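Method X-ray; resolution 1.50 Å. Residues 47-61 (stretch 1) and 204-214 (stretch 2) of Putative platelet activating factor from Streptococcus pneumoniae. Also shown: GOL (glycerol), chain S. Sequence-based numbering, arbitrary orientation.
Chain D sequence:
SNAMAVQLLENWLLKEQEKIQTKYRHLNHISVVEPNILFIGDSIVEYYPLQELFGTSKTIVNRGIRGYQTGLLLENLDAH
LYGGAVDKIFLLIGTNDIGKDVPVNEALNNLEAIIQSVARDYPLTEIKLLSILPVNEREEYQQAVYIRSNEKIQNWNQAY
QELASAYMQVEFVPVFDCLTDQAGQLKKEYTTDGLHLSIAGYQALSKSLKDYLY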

ATOM      1  N   TYR D  47      15.528  -0.200 -16.978  1.00 10.50           N
ATOM      2  CA  TYR D  47      14.876  -1.251 -17.773  1.00 11.19           C
ATOM      3  C   TYR D  47      14.532  -2.505 -16.971  1.00 11.59           C
ATOM      4  O   TYR D  47      13.982  -3.497 -17.527  1.00 12.21           O
ATOM      5  CB  TYR D  47      15.746  -1.668 -18.975  1.00 13.23           C
ATOM      6  CG  TYR D  47      16.276  -0.545 -19.836  1.00 14.64           C
ATOM      7  CD1 TYR D  47      15.555   0.637 -20.017  1.00 13.94           C
ATOM      8  CD2 TYR D  47      17.488  -0.704 -20.521  1.00 16.98           C
ATOM      9  CE1 TYR D  47      16.067   1.685 -20.860  1.00 14.98           C
ATOM     10  CE2 TYR D  47      17.989   0.304 -21.332  1.00 18.27           C
ATOM     11  CZ  TYR D  47      17.278   1.485 -21.489  1.00 16.52           C
ATOM     12  OH  TYR D  47      17.823   2.465 -22.307  1.00 19.59           O
ATOM     13  N   TYR D  48      14.791  -2.477 -15.674  1.00 10.79           N
ATOM     14  CA  TYR D  48      14.584  -3.636 -14.813  1.00 10.43           C
ATOM     15  C   TYR D  48      13.099  -3.866 -14.590  1.00 10.90           C
ATOM     16  O   TYR D  48      12.399  -2.961 -14.078  1.00 10.33           O
ATOM     17  CB  TYR D  48      15.239  -3.317 -13.476  1.00 10.66           C
ATOM     18  CG  TYR D  48      15.608  -4.514 -12.583  1.00 10.04           C
ATOM     19  CD1 TYR D  48      16.810  -4.502 -11.887  1.00 10.71           C
ATOM     20  CD2 TYR D  48      14.784  -5.639 -12.452  1.00 11.66           C
ATOM     21  CE1 TYR D  48      17.179  -5.530 -11.056  1.00 10.50           C
ATOM     22  CE2 TYR D  48      15.136  -6.723 -11.583  1.00  9.95           C
ATOM     23  CZ  TYR D  48      16.379  -6.659 -10.927  1.00  9.91           C
ATOM     24  OH  TYR D  48      16.766  -7.691 -10.077  1.00 10.95           O
ATOM     25  N   PRO D  49      12.593  -5.067 -14.942  1.00 10.34           N
ATOM     26  CA  PRO D  49      11.171  -5.379 -14.663  1.00 10.27           C
ATOM     27  C   PRO D  49      10.988  -5.764 -13.232  1.00 11.13           C
ATOM     28  O   PRO D  49      10.784  -6.918 -12.870  1.00 10.31           O
ATOM     29  CB  PRO D  49      10.853  -6.558 -15.601  1.00 10.65           C
ATOM     30  CG  PRO D  49      12.192  -7.237 -15.801  1.00 13.36           C
ATOM     31  CD  PRO D  49      13.282  -6.163 -15.663  1.00 10.42           C
ATOM     32  N   LEU D  50      11.029  -4.757 -12.371  1.00 10.42           N
ATOM     33  CA  LEU D  50      10.982  -5.019 -10.932  1.00 10.70           C
ATOM     34  C   LEU D  50       9.712  -5.711 -10.446  1.00 10.59           C
ATOM     35  O   LEU D  50       9.772  -6.650  -9.658  1.00 11.98           O
ATOM     36  CB  LEU D  50      11.170  -3.708 -10.180  1.00 11.70           C
ATOM     37  CG  LEU D  50      12.516  -3.050 -10.391  1.00 11.61           C
ATOM     38  CD1 LEU D  50      12.475  -1.565  -9.942  1.00 13.43           C
ATOM     39  CD2 LEU D  50      13.586  -3.784  -9.642  1.00 14.42           C
ATOM     40  N   GLN D  51       8.571  -5.187 -10.890  1.00  9.82           N
ATOM     41  CA  GLN D  51       7.288  -5.746 -10.450  1.00 10.81           C
ATOM     42  C   GLN D  51       7.186  -7.213 -10.807  1.00 10.11           C
ATOM     43  O   GLN D  51       6.793  -8.035  -9.985  1.00 10.93           O
ATOM     44  CB  GLN D  51       6.144  -5.002 -11.132  1.00 11.43           C
ATOM     45  CG  GLN D  51       4.785  -5.554 -10.828  1.00 13.75           C
ATOM     46  CD  GLN D  51       3.768  -5.083 -11.834  1.00 13.81           C
ATOM     47  OE1 GLN D  51       3.995  -5.132 -13.041  1.00 13.65           O
ATOM     48  NE2 GLN D  51       2.614  -4.648 -11.337  1.00 14.50           N
ATOM     49  N   GLU D  52       7.478  -7.527 -12.077  1.00  9.33           N
ATOM     50  CA  GLU D  52       7.217  -8.881 -12.549  1.00  8.73           C
ATOM     51  C   GLU D  52       8.245  -9.903 -12.070  1.00  9.63           C
ATOM     52  O   GLU D  52       7.969 -11.111 -12.139  1.00  9.99           O
ATOM     53  CB  GLU D  52       7.042  -8.886 -14.066  1.00  9.45           C
ATOM     54  CG  GLU D  52       5.848  -8.081 -14.486  1.00 10.59           C
ATOM     55  CD  GLU D  52       5.620  -8.193 -15.975  1.00 12.35           C
ATOM     56  OE1 GLU D  52       5.029  -9.187 -16.433  1.00 11.36           O
ATOM     57  OE2 GLU D  52       6.081  -7.289 -16.710  1.00 14.50           O
ATOM     58  N   LEU D  53       9.396  -9.426 -11.598  1.00  9.45           N
ATOM     59  CA  LEU D  53      10.408 -10.385 -11.097  1.00 10.85           C
ATOM     60  C   LEU D  53      10.502 -10.438  -9.577  1.00 11.17           C
ATOM     61  O   LEU D  53      10.917 -11.476  -9.028  1.00 10.98           O
ATOM     62  CB  LEU D  53      11.779 -10.122 -11.738  1.00 11.21           C
ATOM     63  CG  LEU D  53      11.784 -10.298 -13.266  1.00 12.68           C
ATOM     64  CD1 LEU D  53      13.194  -9.995 -13.773  1.00 12.75           C
ATOM     65  CD2 LEU D  53      11.373 -11.698 -13.723  1.00 11.96           C
ATOM     66  N   PHE D  54      10.190  -9.332  -8.890  1.00 10.91           N
ATOM     67  CA  PHE D  54      10.164  -9.365  -7.409  1.00 11.87           C
ATOM     68  C   PHE D  54       8.757  -9.491  -6.811  1.00 12.89           C
ATOM     69  O   PHE D  54       8.594  -9.883  -5.657  1.00 15.69           O
ATOM     70  CB  PHE D  54      10.819  -8.105  -6.840  1.00 11.62           C
ATOM     71  CG  PHE D  54      12.320  -8.050  -7.003  1.00 12.86           C
ATOM     72  CD1 PHE D  54      13.142  -8.999  -6.370  1.00 11.18           C
ATOM     73  CD2 PHE D  54      12.902  -7.039  -7.752  1.00 14.75           C
ATOM     74  CE1 PHE D  54      14.523  -8.925  -6.510  1.00 13.57           C
ATOM     75  CE2 PHE D  54      14.275  -6.934  -7.910  1.00 14.55           C
ATOM     76  CZ  PHE D  54      15.106  -7.883  -7.274  1.00 13.47           C
ATOM     77  N   GLY D  55       7.740  -9.136  -7.599  1.00 12.67           N
ATOM     78  CA  GLY D  55       6.370  -9.093  -7.100  1.00 13.43           C
ATOM     79  C   GLY D  55       6.006  -7.747  -6.505  1.00 13.40           C
ATOM     80  O   GLY D  55       6.787  -6.801  -6.553  1.00 13.44           O
ATOM     81  N   THR D  56       4.822  -7.693  -5.902  1.00 14.12           N
ATOM     82  CA  THR D  56       4.262  -6.408  -5.497  1.00 14.48           C
ATOM     83  C   THR D  56       4.080  -6.286  -3.987  1.00 13.60           C
ATOM     84  O   THR D  56       3.650  -5.217  -3.473  1.00 14.56           O
ATOM     85  CB  THR D  56       2.881  -6.156  -6.132  1.00 15.19           C
ATOM     86  OG1 THR D  56       1.966  -7.136  -5.674  1.00 17.97           O
ATOM     87  CG2 THR D  56       2.958  -6.202  -7.665  1.00 17.85           C
ATOM     88  N   SER D  57       4.416  -7.338  -3.245  1.00 12.49           N
ATOM     89  CA  SER D  57       4.134  -7.292  -1.800  1.00 12.64           C
ATOM     90  C   SER D  57       5.029  -6.263  -1.110  1.00 12.52           C
ATOM     91  O   SER D  57       4.600  -5.610  -0.156  1.00 13.57           O
ATOM     92  CB  SER D  57       4.216  -8.674  -1.145  1.00 12.52           C
ATOM     93  OG  SER D  57       3.203  -9.529  -1.679  1.00 14.13           O
ATOM     94  N   LYS D  58       6.251  -6.117  -1.614  1.00 12.85           N
ATOM     95  CA  LYS D  58       7.194  -5.110  -1.149  1.00 12.78           C
ATOM     96  C   LYS D  58       7.226  -4.067  -2.259  1.00 12.66           C
ATOM     97  O   LYS D  58       7.493  -4.406  -3.431  1.00 14.25           O
ATOM     98  CB  LYS D  58       8.581  -5.750  -0.981  1.00 13.18           C
ATOM     99  CG  LYS D  58       9.664  -4.808  -0.529  1.00 15.10           C
ATOM    100  CD  LYS D  58      10.939  -5.581  -0.185  1.00 16.97           C
ATOM    101  CE  LYS D  58      10.911  -6.195   1.198  1.00 16.48           C
ATOM    102  NZ  LYS D  58      11.420  -5.247   2.224  1.00 18.71           N
ATOM    103  N   THR D  59       6.994  -2.802  -1.907  1.00 12.37           N
ATOM    104  CA  THR D  59       6.935  -1.738  -2.900  1.00 11.13           C
ATOM    105  C   THR D  59       8.317  -1.223  -3.247  1.00 11.25           C
ATOM    106  O   THR D  59       8.976  -0.541  -2.440  1.00 11.78           O
ATOM    107  CB  THR D  59       6.056  -0.559  -2.456  1.00 11.86           C
ATOM    108  OG1 THR D  59       4.761  -1.070  -2.117  1.00 12.99           O
ATOM    109  CG2 THR D  59       5.894   0.458  -3.570  1.00 12.45           C
ATOM    110  N   ILE D  60       8.733  -1.540  -4.474  1.00 10.65           N
ATOM    111  CA  ILE D  60      10.039  -1.161  -4.995  1.00  9.94           C
ATOM    112  C   ILE D  60       9.751  -0.199  -6.133  1.00  9.81           C
ATOM    113  O   ILE D  60       8.990  -0.493  -7.042  1.00 10.64           O
ATOM    114  CB  ILE D  60      10.784  -2.391  -5.585  1.00  9.60           C
ATOM    115  CG1 ILE D  60      10.817  -3.496  -4.513  1.00 11.20           C
ATOM    116  CG2 ILE D  60      12.199  -1.956  -6.081  1.00 11.12           C
ATOM    117  CD1 ILE D  60      11.518  -4.837  -4.927  1.00 12.92           C
ATOM    118  N   VAL D  61      10.361   0.975  -6.036  1.00  9.02           N
ATOM    119  CA  VAL D  61      10.122   2.029  -7.022  1.00  9.46           C
ATOM    120  C   VAL D  61      11.365   2.282  -7.864  1.00  9.75           C
ATOM    121  O   VAL D  61      12.483   2.377  -7.344  1.00 10.85           O
ATOM    122  CB  VAL D  61       9.618   3.356  -6.326  1.00  9.25           C
ATOM    123  CG1 VAL D  61       9.523   4.533  -7.281  1.00 12.41           C
ATOM    124  CG2 VAL D  61       8.255   3.141  -5.686  1.00 10.69           C
TER
HETATM  125  C1  GOL S1406      10.458  -9.691  -2.775  1.00 25.05           C
HETATM  126  O1  GOL S1406      10.350 -10.598  -3.865  1.00 21.71           O
HETATM  127  C2  GOL S1406       9.457  -9.985  -1.642  1.00 26.17           C
HETATM  128  O2  GOL S1406       9.670 -11.217  -0.962  1.00 27.06           O
HETATM  129  C3  GOL S1406       8.022  -9.936  -2.130  1.00 29.93           C
HETATM  130  O3  GOL S1406       7.824  -8.741  -2.856  1.00 23.91           O
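Stretch 2 204-214: ALSKSLKDYLY

Stretch 2 is already helical at Ala204, then forms a short 3-10 segment, 211-213, followed by the C-terminal Tyr214. Its helix crosses the short helix 50-54 of stretch 1 at -63°, with the axes 10.3 Å apart at closest approach, so the contact depends largely on side chains. Before helix 50-54, Tyr48 (chi1 t) points toward stretch 2; its OH donates a hydrogen bond to Ser206 OG (2.7 Å), while CE1 packs against Leu205 CD2 at 3.6 Å and the ring edge meets Leu209 CD1. Within the helix, Leu53 lies opposite Ser206, with CA atoms 6.8 Å apart and Leu53 CB 3.7 Å from Ser206 OG. Phe54 leaves its backbone sideways, yet its ring reaches across: Ser206 OG lies over one face, Leu209 CB at the edge, and CD1 is 3.7 Å from Leu213 CD1. After the helix Gly55, with positive phi, leads the chain away from stretch 2, and it returns at Lys58. There the extended Lys58 backbone sends its side chain along Leu213 to Tyr214. Lys58 NZ donates to Leu213 O (2.9 Å) and stands 4.3 Å from the Tyr214 ring centroid, a cation-pi contact over the face. Finally, Ile60 CD1 reaches Leu213 CD2 at 4.0 Å, so Leu213 touches Phe54, Lys58 and Ile60 together.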

ATOM      1  N   ALA D 204      18.093 -13.865 -12.984  1.00 10.48           N
ATOM      2  CA  ALA D 204      19.256 -14.338 -12.200  1.00 10.46           C
ATOM      3  C   ALA D 204      19.705 -13.263 -11.214  1.00 11.67           C
ATOM      4  O   ALA D 204      20.026 -13.567 -10.056  1.00 12.37           O
ATOM      5  CB  ALA D 204      20.397 -14.696 -13.136  1.00 10.71           C
ATOM      6  N   LEU D 205      19.731 -12.009 -11.669  1.00 11.30           N
ATOM      7  CA  LEU D 205      20.072 -10.880 -10.797  1.00 11.78           C
ATOM      8  C   LEU D 205      19.093 -10.787  -9.633  1.00 12.23           C
ATOM      9  O   LEU D 205      19.490 -10.600  -8.485  1.00 13.35           O
ATOM     10  CB  LEU D 205      20.090  -9.561 -11.599  1.00 10.58           C
ATOM     11  CG  LEU D 205      20.417  -8.276 -10.807  1.00 12.09           C
ATOM     12  CD1 LEU D 205      21.754  -8.387 -10.027  1.00 12.66           C
ATOM     13  CD2 LEU D 205      20.403  -7.071 -11.734  1.00 13.99           C
ATOM     14  N   SER D 206      17.804 -10.963  -9.924  1.00 11.10           N
ATOM     15  CA  SER D 206      16.785 -10.881  -8.896  1.00 12.10           C
ATOM     16  C   SER D 206      16.937 -11.974  -7.832  1.00 12.33           C
ATOM     17  O   SER D 206      16.767 -11.728  -6.625  1.00 12.61           O
ATOM     18  CB  SER D 206      15.407 -10.962  -9.553  1.00 11.44           C
ATOM     19  OG  SER D 206      15.228  -9.880 -10.437  1.00 12.24           O
ATOM     20  N   LYS D 207      17.270 -13.180  -8.279  1.00 12.63           N
ATOM     21  CA  LYS D 207      17.479 -14.279  -7.341  1.00 13.66           C
ATOM     22  C   LYS D 207      18.670 -13.954  -6.416  1.00 13.20           C
ATOM     23  O   LYS D 207      18.601 -14.197  -5.207  1.00 14.40           O
ATOM     24  CB  LYS D 207      17.743 -15.563  -8.119  1.00 14.43           C
ATOM     25  CG  LYS D 207      17.971 -16.799  -7.268  1.00 17.45           C
ATOM     26  CD  LYS D 207      18.081 -18.013  -8.196  1.00 19.38           C
ATOM     27  CE  LYS D 207      19.024 -19.069  -7.651  1.00 24.17           C
ATOM     28  NZ  LYS D 207      18.339 -20.108  -6.839  1.00 29.74           N
ATOM     29  N   SER D 208      19.726 -13.364  -6.969  1.00 13.24           N
ATOM     30  CA  SER D 208      20.876 -13.011  -6.133  1.00 15.41           C
ATOM     31  C   SER D 208      20.562 -11.856  -5.184  1.00 14.76           C
ATOM     32  O   SER D 208      21.135 -11.809  -4.094  1.00 15.80           O
ATOM     33  CB  SER D 208      22.089 -12.666  -6.984  1.00 15.95           C
ATOM     34  OG  SER D 208      21.895 -11.445  -7.656  1.00 22.92           O
ATOM     35  N   LEU D 209      19.649 -10.947  -5.570  1.00 13.53           N
ATOM     36  CA  LEU D 209      19.335  -9.759  -4.735  1.00 13.31           C
ATOM     37  C   LEU D 209      18.272  -9.985  -3.669  1.00 14.99           C
ATOM     38  O   LEU D 209      18.165  -9.180  -2.741  1.00 15.54           O
ATOM     39  CB  LEU D 209      18.856  -8.575  -5.597  1.00 12.69           C
ATOM     40  CG  LEU D 209      19.902  -7.956  -6.514  1.00 12.82           C
ATOM     41  CD1 LEU D 209      19.239  -6.894  -7.401  1.00 14.47           C
ATOM     42  CD2 LEU D 209      21.054  -7.348  -5.700  1.00 13.50           C
ATOM     43  N   LYS D 210      17.469 -11.034  -3.805  1.00 15.19           N
ATOM     44  CA  LYS D 210      16.264 -11.150  -2.989  1.00 17.07           C
ATOM     45  C   LYS D 210      16.490 -11.006  -1.480  1.00 16.73           C
ATOM     46  O   LYS D 210      15.778 -10.262  -0.807  1.00 16.85           O
ATOM     47  CB  LYS D 210      15.541 -12.467  -3.297  1.00 17.99           C
ATOM     48  CG  LYS D 210      14.300 -12.661  -2.420  1.00 21.43           C
ATOM     49  CD  LYS D 210      13.600 -13.966  -2.716  1.00 27.82           C
ATOM     50  CE  LYS D 210      12.114 -13.914  -2.313  1.00 31.97           C
ATOM     51  NZ  LYS D 210      11.885 -13.043  -1.135  1.00 34.15           N
ATOM     52  N   ASP D 211      17.490 -11.705  -0.949  1.00 16.20           N
ATOM     53  CA  ASP D 211      17.747 -11.674   0.487  1.00 17.08           C
ATOM     54  C   ASP D 211      18.115 -10.294   0.972  1.00 16.83           C
ATOM     55  O   ASP D 211      17.874  -9.952   2.145  1.00 17.34           O
ATOM     56  CB  ASP D 211      18.856 -12.646   0.880  1.00 18.11           C
ATOM     57  CG  ASP D 211      18.378 -14.094   0.947  1.00 20.61           C
ATOM     58  OD1 ASP D 211      17.242 -14.416   0.517  1.00 23.90           O
ATOM     59  OD2 ASP D 211      19.166 -14.935   1.426  1.00 27.34           O
ATOM     60  N   TYR D 212      18.717  -9.498   0.084  1.00 14.16           N
ATOM     61  CA  TYR D 212      19.165  -8.150   0.431  1.00 13.99           C
ATOM     62  C   TYR D 212      18.014  -7.165   0.511  1.00 14.10           C
ATOM     63  O   TYR D 212      18.195  -6.043   0.997  1.00 13.69           O
ATOM     64  CB  TYR D 212      20.221  -7.623  -0.567  1.00 13.90           C
ATOM     65  CG  TYR D 212      21.501  -8.398  -0.566  1.00 15.16           C
ATOM     66  CD1 TYR D 212      22.547  -8.026   0.286  1.00 16.32           C
ATOM     67  CD2 TYR D 212      21.673  -9.500  -1.403  1.00 13.82           C
ATOM     68  CE1 TYR D 212      23.746  -8.735   0.294  1.00 15.91           C
ATOM     69  CE2 TYR D 212      22.876 -10.220  -1.394  1.00 14.43           C
ATOM     70  CZ  TYR D 212      23.900  -9.823  -0.537  1.00 16.03           C
ATOM     71  OH  TYR D 212      25.105 -10.531  -0.522  1.00 16.50           O
ATOM     72  N   LEU D 213      16.834  -7.575   0.035  1.00 14.75           N
ATOM     73  CA  LEU D 213      15.636  -6.739   0.156  1.00 15.38           C
ATOM     74  C   LEU D 213      15.111  -6.636   1.598  1.00 15.24           C
ATOM     75  O   LEU D 213      14.288  -5.745   1.895  1.00 14.10           O
ATOM     76  CB  LEU D 213      14.512  -7.293  -0.715  1.00 15.58           C
ATOM     77  CG  LEU D 213      14.739  -7.202  -2.220  1.00 16.12           C
ATOM     78  CD1 LEU D 213      13.631  -7.995  -2.880  1.00 18.80           C
ATOM     79  CD2 LEU D 213      14.738  -5.777  -2.704  1.00 18.09           C
ATOM     80  N   TYR D 214      15.572  -7.536   2.476  1.00 16.51           N
ATOM     81  CA  TYR D 214      15.090  -7.611   3.845  1.00 18.32           C
ATOM     82  C   TYR D 214      16.172  -7.211   4.847  1.00 19.89           C
ATOM     83  O   TYR D 214      17.270  -7.721   4.806  1.00 22.14           O
ATOM     84  CB  TYR D 214      14.538  -9.021   4.134  1.00 17.43           C
ATOM     85  CG  TYR D 214      13.232  -9.247   3.418  1.00 17.58           C
ATOM     86  CD1 TYR D 214      12.017  -8.987   4.058  1.00 17.04           C
ATOM     87  CD2 TYR D 214      13.204  -9.714   2.105  1.00 15.69           C
ATOM     88  CE1 TYR D 214      10.828  -9.168   3.414  1.00 17.86           C
ATOM     89  CE2 TYR D 214      11.999  -9.889   1.442  1.00 17.85           C
ATOM     90  CZ  TYR D 214      10.826  -9.605   2.102  1.00 16.73           C
ATOM     91  OH  TYR D 214       9.616  -9.799   1.487  1.00 19.52           O
ATOM     92  OXT TYR D 214      15.960  -6.368   5.730  1.00 23.49           O
TER